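PDB 2P3N: inositol-1-monophosphatase from Thermotoga maritima, which removes phosphate from inositol 1-phosphate, fructose 1,6-bisphosphate and several other phosphate esters, using magnesium as cofactor. Local coordinates for residues I62-E65 / E66-E70; A99-N103 / G104-L108. All blocks are in the same frame, centred on the assembly; numbering follows the deposited sequence.

In the fold
Both contacts are turns of the chain at the seven-stranded mixed sheet, their centres about 15 Å apart. Contact 1 leaves strand 61-64, the outermost on its side within the chain, and folds back as a loop; contact 2 joins the interior strands 95-102 and 105-113 as a hairpin. Strand 74-79 lies between them and bonds to both through its backbone. In contact 1 buried Ile-62 and Ala-64 pack on the partly exposed Ile-68; contact 2 encloses more residues, toward Ala-99 and Leu-108, while its turn is more exposed. Polar chemistry differs: neighbouring carboxylates directed to magnesium, its water and Lys-31 in contact 1; a lysine between two glutamates and a tyrosine-glutamate bond in contact 2.

Contact 1. Residues I62-E65 / E66-E70; sequences IMAE and EGIFE. With MG (magnesium ion), chain E.
Ile-62 and Ile-68 meet through their CG2 methyls, 3.7 Å apart, where the chain doubles back after strand 61-64. In both, CG2 lies anti to the backbone N, which turns the two branches toward one another, and Ala-64 CB packs beside them against Ile-68 CB. Val-50 and Gln-46 of helix 40-56 cover this tight, apolar part. Backbone bonds fasten it: Ala-64 N donates to Ile-68 O in the carbonyl plane, and Glu-70 N to Ile-62 O. Glu-70 CG, anti to the carbonyl carbon, directs an extended chain alongside Ile-62; OE1 takes the Ile-62 N-H at 2.7 Å, on the anti side but about 31° out of the carboxylate plane.

The loose side is at Phe-69 and Gly-67, both exposed, with Gly-67 O 3.2 Å above the centre of the Phe-69 ring and Glu-65 O at its edge. The carboxylates of Glu-65 and Glu-66, side by side with planes 33° apart, are instead held: Glu-65 OE1 binds magnesium at 2.1 Å, second-shell Glu-66 OE1 accepts a bond from a metal-bound water, and Glu-66 OE2 pairs with Lys-31. With Asp-79, the carbonyl of Ile-81 and three waters, Glu-65 completes the first magnesium site of this inositol monophosphatase.

Contact 2. Residues A99-N103 / G104-L108; sequences AYVEN and GEVKL
Lys-107 lies obliquely across Tyr-100 on the partner strand of the hairpin, and its side chain can be traced over the other strand toward the turn. CB sits 3.5 Å from Tyr-100 O and near the ring atom CD2; CG then meets Glu-102 CB at 3.7 Å. A bend at chi2 (-52°) carries CD past Glu-105 O and brings CE to 4.0 Å from Glu-102 O. At the tip, NZ forms a salt bridge of 3.4 Å with Glu-105 OE1 and a second with Glu-124.

The backbone beneath is irregular. Lys-107 and Leu-108 both face Tyr-100 in a classic beta bulge, in which Tyr-100 O accepts Lys-107 N at 2.9 Å; its bond from Leu-108 N is weak. Toward the turn, Glu-102 and Glu-105 exchange backbone bonds across a type I' turn, with Asn-103 and Gly-104 at its corners, and Val-101 CG1 presses to 3.2 Å from Gly-104 C.

Tyr-100 reaches along its own strand, where its OH donates to Glu-102 OE1 in the plane of the ring at 2.6 Å, and Arg-3 of helix 2-21 makes a cation-pi contact with the ring. A leucine in its place would probably leave that carboxylate without its donor and Arg-3 without its cation-pi partner.

Strand 74-79 flanks strand 95-102 through backbone bonds to Ala-99 and Val-101. Helix 2-21 covers the face bearing Tyr-100 and Leu-108, while helix 199-211 lies against Ala-99 and Val-106; the strands of the hairpin thus lie between these helices, and its two-residue turn projects to the surface.

Contact 1. Residues I62-E65 / E66-E70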
loop_
_atom_site.group_PDB
_atom_site.type_symbol
_atom_site.label_atom_id
_atom_site.label_comp_id
_atom_site.label_asym_id
_atom_site.label_seq_id
_atom_site.Cartn_x
_atom_site.Cartn_y
_atom_site.Cartn_z
ATOM N N ILE A 62 -13.753 -28.802 8.821
ATOM C CA ILE A 62 -13.398 -27.438 9.173
ATOM C C ILE A 62 -13.406 -27.248 10.672
ATOM O O ILE A 62 -14.281 -27.745 11.372
ATOM C CB ILE A 62 -14.391 -26.411 8.560
ATOM C CG1 ILE A 62 -14.116 -26.232 7.068
ATOM C CG2 ILE A 62 -14.296 -25.086 9.301
ATOM C CD1 ILE A 62 -14.875 -25.102 6.436
ATOM N N MET A 63 -12.408 -26.537 11.167
ATOM C CA MET A 63 -12.333 -26.231 12.578
ATOM C C MET A 63 -12.086 -24.735 12.552
ATOM O O MET A 63 -10.996 -24.282 12.212
ATOM C CB MET A 63 -11.170 -26.954 13.252
ATOM C CG MET A 63 -11.268 -26.934 14.764
ATOM S SD MET A 63 -9.724 -26.487 15.556
ATOM C CE MET A 63 -8.791 -27.946 15.188
ATOM N N ALA A 64 -13.125 -23.975 12.877
ATOM C CA ALA A 64 -13.048 -22.524 12.868
ATOM C C ALA A 64 -13.314 -21.965 14.267
ATOM O O ALA A 64 -14.216 -22.427 14.978
ATOM C CB ALA A 64 -14.056 -21.956 11.840
ATOM N N GLU A 65 -12.513 -20.979 14.664
ATOM C CA GLU A 65 -12.653 -20.379 15.981
ATOM C C GLU A 65 -14.097 -20.158 16.384
ATOM O O GLU A 65 -14.577 -20.730 17.352
ATOM C CB GLU A 65 -11.913 -19.045 16.050
ATOM C CG GLU A 65 -12.335 -18.224 17.243
ATOM C CD GLU A 65 -11.332 -17.181 17.618
ATOM O OE1 GLU A 65 -10.827 -16.500 16.701
ATOM O OE2 GLU A 65 -11.061 -17.040 18.828
ATOM N N GLU A 66 -14.786 -19.321 15.626
ATOM C CA GLU A 66 -16.161 -18.992 15.916
ATOM C C GLU A 66 -17.177 -20.098 15.646
ATOM O O GLU A 66 -17.934 -20.020 14.680
ATOM C CB GLU A 66 -16.548 -17.734 15.139
ATOM C CG GLU A 66 -16.464 -16.446 15.945
ATOM C CD GLU A 66 -15.069 -16.135 16.419
ATOM O OE1 GLU A 66 -14.212 -15.822 15.569
ATOM O OE2 GLU A 66 -14.830 -16.202 17.641
ATOM N N GLY A 67 -17.193 -21.137 16.479
ATOM C CA GLY A 67 -18.185 -22.186 16.298
ATOM C C GLY A 67 -17.877 -23.559 15.723
ATOM O O GLY A 67 -18.030 -24.551 16.418
ATOM N N ILE A 68 -17.467 -23.635 14.462
ATOM C CA ILE A 68 -17.192 -24.926 13.821
ATOM C C ILE A 68 -15.986 -25.659 14.401
ATOM O O ILE A 68 -14.845 -25.238 14.215
ATOM C CB ILE A 68 -16.969 -24.745 12.308
ATOM C CG1 ILE A 68 -18.002 -23.761 11.744
ATOM C CG2 ILE A 68 -17.076 -26.096 11.602
ATOM C CD1 ILE A 68 -17.738 -23.350 10.313
ATOM N N PHE A 69 -16.238 -26.772 15.089
ATOM C CA PHE A 69 -15.151 -27.544 15.704
ATOM C C PHE A 69 -15.074 -29.005 15.261
ATOM O O PHE A 69 -14.955 -29.902 16.093
ATOM C CB PHE A 69 -15.278 -27.503 17.230
ATOM C CG PHE A 69 -15.358 -26.112 17.803
ATOM C CD1 PHE A 69 -14.480 -25.114 17.387
ATOM C CD2 PHE A 69 -16.297 -25.806 18.787
ATOM C CE1 PHE A 69 -14.537 -23.836 17.942
ATOM C CE2 PHE A 69 -16.357 -24.536 19.345
ATOM C CZ PHE A 69 -15.477 -23.551 18.923
ATOM N N GLU A 70 -15.117 -29.248 13.955
ATOM C CA GLU A 70 -15.066 -30.609 13.441
ATOM C C GLU A 70 -13.713 -31.316 13.614
ATOM O O GLU A 70 -12.747 -30.750 14.148
ATOM C CB GLU A 70 -15.468 -30.621 11.965
ATOM C CG GLU A 70 -16.732 -29.832 11.683
ATOM C CD GLU A 70 -17.068 -29.773 10.210
ATOM O OE1 GLU A 70 -16.141 -29.884 9.389
ATOM O OE2 GLU A 70 -18.256 -29.602 9.866
HETATM MG MG MG E . -9.913 -14.754 15.973
HETATM O O HOH W 1 -11.917 -14.414 14.980
HETATM O O HOH W 2 -10.579 -13.742 17.485
HETATM O O HOH W 3 -8.367 -15.042 17.381
#

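Contact 2. Residues A99-N103 / G104-L108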
loop_
_atom_site.group_PDB
_atom_site.type_symbol
_atom_site.label_atom_id
_atom_site.label_comp_id
_atom_site.label_asym_id
_atom_site.label_seq_id
_atom_site.Cartn_x
_atom_site.Cartn_y
_atom_site.Cartn_z
ATOM N N ALA A 99 -4.914 -22.863 7.969
ATOM C CA ALA A 99 -3.967 -23.972 7.924
ATOM C C ALA A 99 -4.707 -25.200 7.425
ATOM O O ALA A 99 -5.883 -25.380 7.734
ATOM C CB ALA A 99 -3.390 -24.247 9.313
ATOM N N TYR A 100 -4.034 -26.025 6.627
ATOM C CA TYR A 100 -4.648 -27.263 6.155
ATOM C C TYR A 100 -3.901 -28.444 6.761
ATOM O O TYR A 100 -2.808 -28.804 6.330
ATOM C CB TYR A 100 -4.631 -27.400 4.634
ATOM C CG TYR A 100 -5.167 -28.755 4.216
ATOM C CD1 TYR A 100 -6.509 -29.092 4.427
ATOM C CD2 TYR A 100 -4.314 -29.733 3.700
ATOM C CE1 TYR A 100 -6.982 -30.370 4.142
ATOM C CE2 TYR A 100 -4.776 -31.010 3.412
ATOM C CZ TYR A 100 -6.106 -31.324 3.636
ATOM O OH TYR A 100 -6.547 -32.598 3.366
ATOM N N VAL A 101 -4.527 -29.041 7.764
ATOM C CA VAL A 101 -3.978 -30.164 8.490
ATOM C C VAL A 101 -4.459 -31.474 7.881
ATOM O O VAL A 101 -5.650 -31.652 7.621
ATOM C CB VAL A 101 -4.425 -30.094 9.963
ATOM C CG1 VAL A 101 -3.693 -31.102 10.788
ATOM C CG2 VAL A 101 -4.188 -28.707 10.498
ATOM N N GLU A 102 -3.526 -32.383 7.630
ATOM C CA GLU A 102 -3.876 -33.688 7.094
ATOM C C GLU A 102 -3.315 -34.738 8.042
ATOM O O GLU A 102 -2.129 -34.720 8.379
ATOM C CB GLU A 102 -3.318 -33.882 5.686
ATOM C CG GLU A 102 -3.813 -35.156 5.017
ATOM C CD GLU A 102 -3.830 -35.063 3.505
ATOM O OE1 GLU A 102 -4.463 -34.119 2.975
ATOM O OE2 GLU A 102 -3.224 -35.934 2.844
ATOM N N ASN A 103 -4.184 -35.637 8.486
ATOM C CA ASN A 103 -3.775 -36.674 9.411
ATOM C C ASN A 103 -3.076 -35.988 10.570
ATOM O O ASN A 103 -1.999 -36.406 10.996
ATOM C CB ASN A 103 -2.815 -37.646 8.735
ATOM C CG ASN A 103 -3.450 -38.378 7.569
ATOM O OD1 ASN A 103 -2.744 -38.984 6.760
ATOM N ND2 ASN A 103 -4.781 -38.333 7.474
ATOM N N GLY A 104 -3.691 -34.915 11.063
ATOM C CA GLY A 104 -3.126 -34.189 12.182
ATOM C C GLY A 104 -1.824 -33.490 11.859
ATOM O O GLY A 104 -1.157 -32.972 12.758
ATOM N N GLU A 105 -1.459 -33.455 10.581
ATOM C CA GLU A 105 -0.215 -32.802 10.183
ATOM C C GLU A 105 -0.442 -31.563 9.340
ATOM O O GLU A 105 -1.080 -31.630 8.288
ATOM C CB GLU A 105 0.665 -33.764 9.389
ATOM C CG GLU A 105 0.966 -35.074 10.096
ATOM C CD GLU A 105 2.036 -35.863 9.383
ATOM O OE1 GLU A 105 3.215 -35.447 9.444
ATOM O OE2 GLU A 105 1.694 -36.886 8.750
ATOM N N VAL A 106 0.093 -30.434 9.797
ATOM C CA VAL A 106 -0.041 -29.176 9.067
ATOM C C VAL A 106 0.732 -29.287 7.750
ATOM O O VAL A 106 1.956 -29.408 7.743
ATOM C CB VAL A 106 0.504 -27.989 9.895
ATOM C CG1 VAL A 106 0.259 -26.683 9.167
ATOM C CG2 VAL A 106 -0.164 -27.959 11.251
ATOM N N LYS A 107 -0.000 -29.255 6.642
ATOM C CA LYS A 107 0.590 -29.366 5.309
ATOM C C LYS A 107 0.697 -28.014 4.607
ATOM O O LYS A 107 1.454 -27.856 3.650
ATOM C CB LYS A 107 -0.249 -30.315 4.432
ATOM C CG LYS A 107 -0.367 -31.731 4.972
ATOM C CD LYS A 107 1.014 -32.317 5.294
ATOM C CE LYS A 107 0.903 -33.622 6.085
ATOM N NZ LYS A 107 2.237 -34.180 6.471
ATOM N N LEU A 108 -0.057 -27.039 5.100
ATOM C CA LEU A 108 -0.095 -25.725 4.485
ATOM C C LEU A 108 -0.522 -24.678 5.503
ATOM O O LEU A 108 -1.338 -24.947 6.376
ATOM C CB LEU A 108 -1.092 -25.783 3.322
ATOM C CG LEU A 108 -1.477 -24.622 2.410
ATOM C CD1 LEU A 108 -2.424 -25.168 1.358
ATOM C CD2 LEU A 108 -2.140 -23.485 3.182
HETATM O O HOH W 4 -6.217 -33.663 10.333
HETATM O O HOH W 5 -0.185 -36.701 6.113
#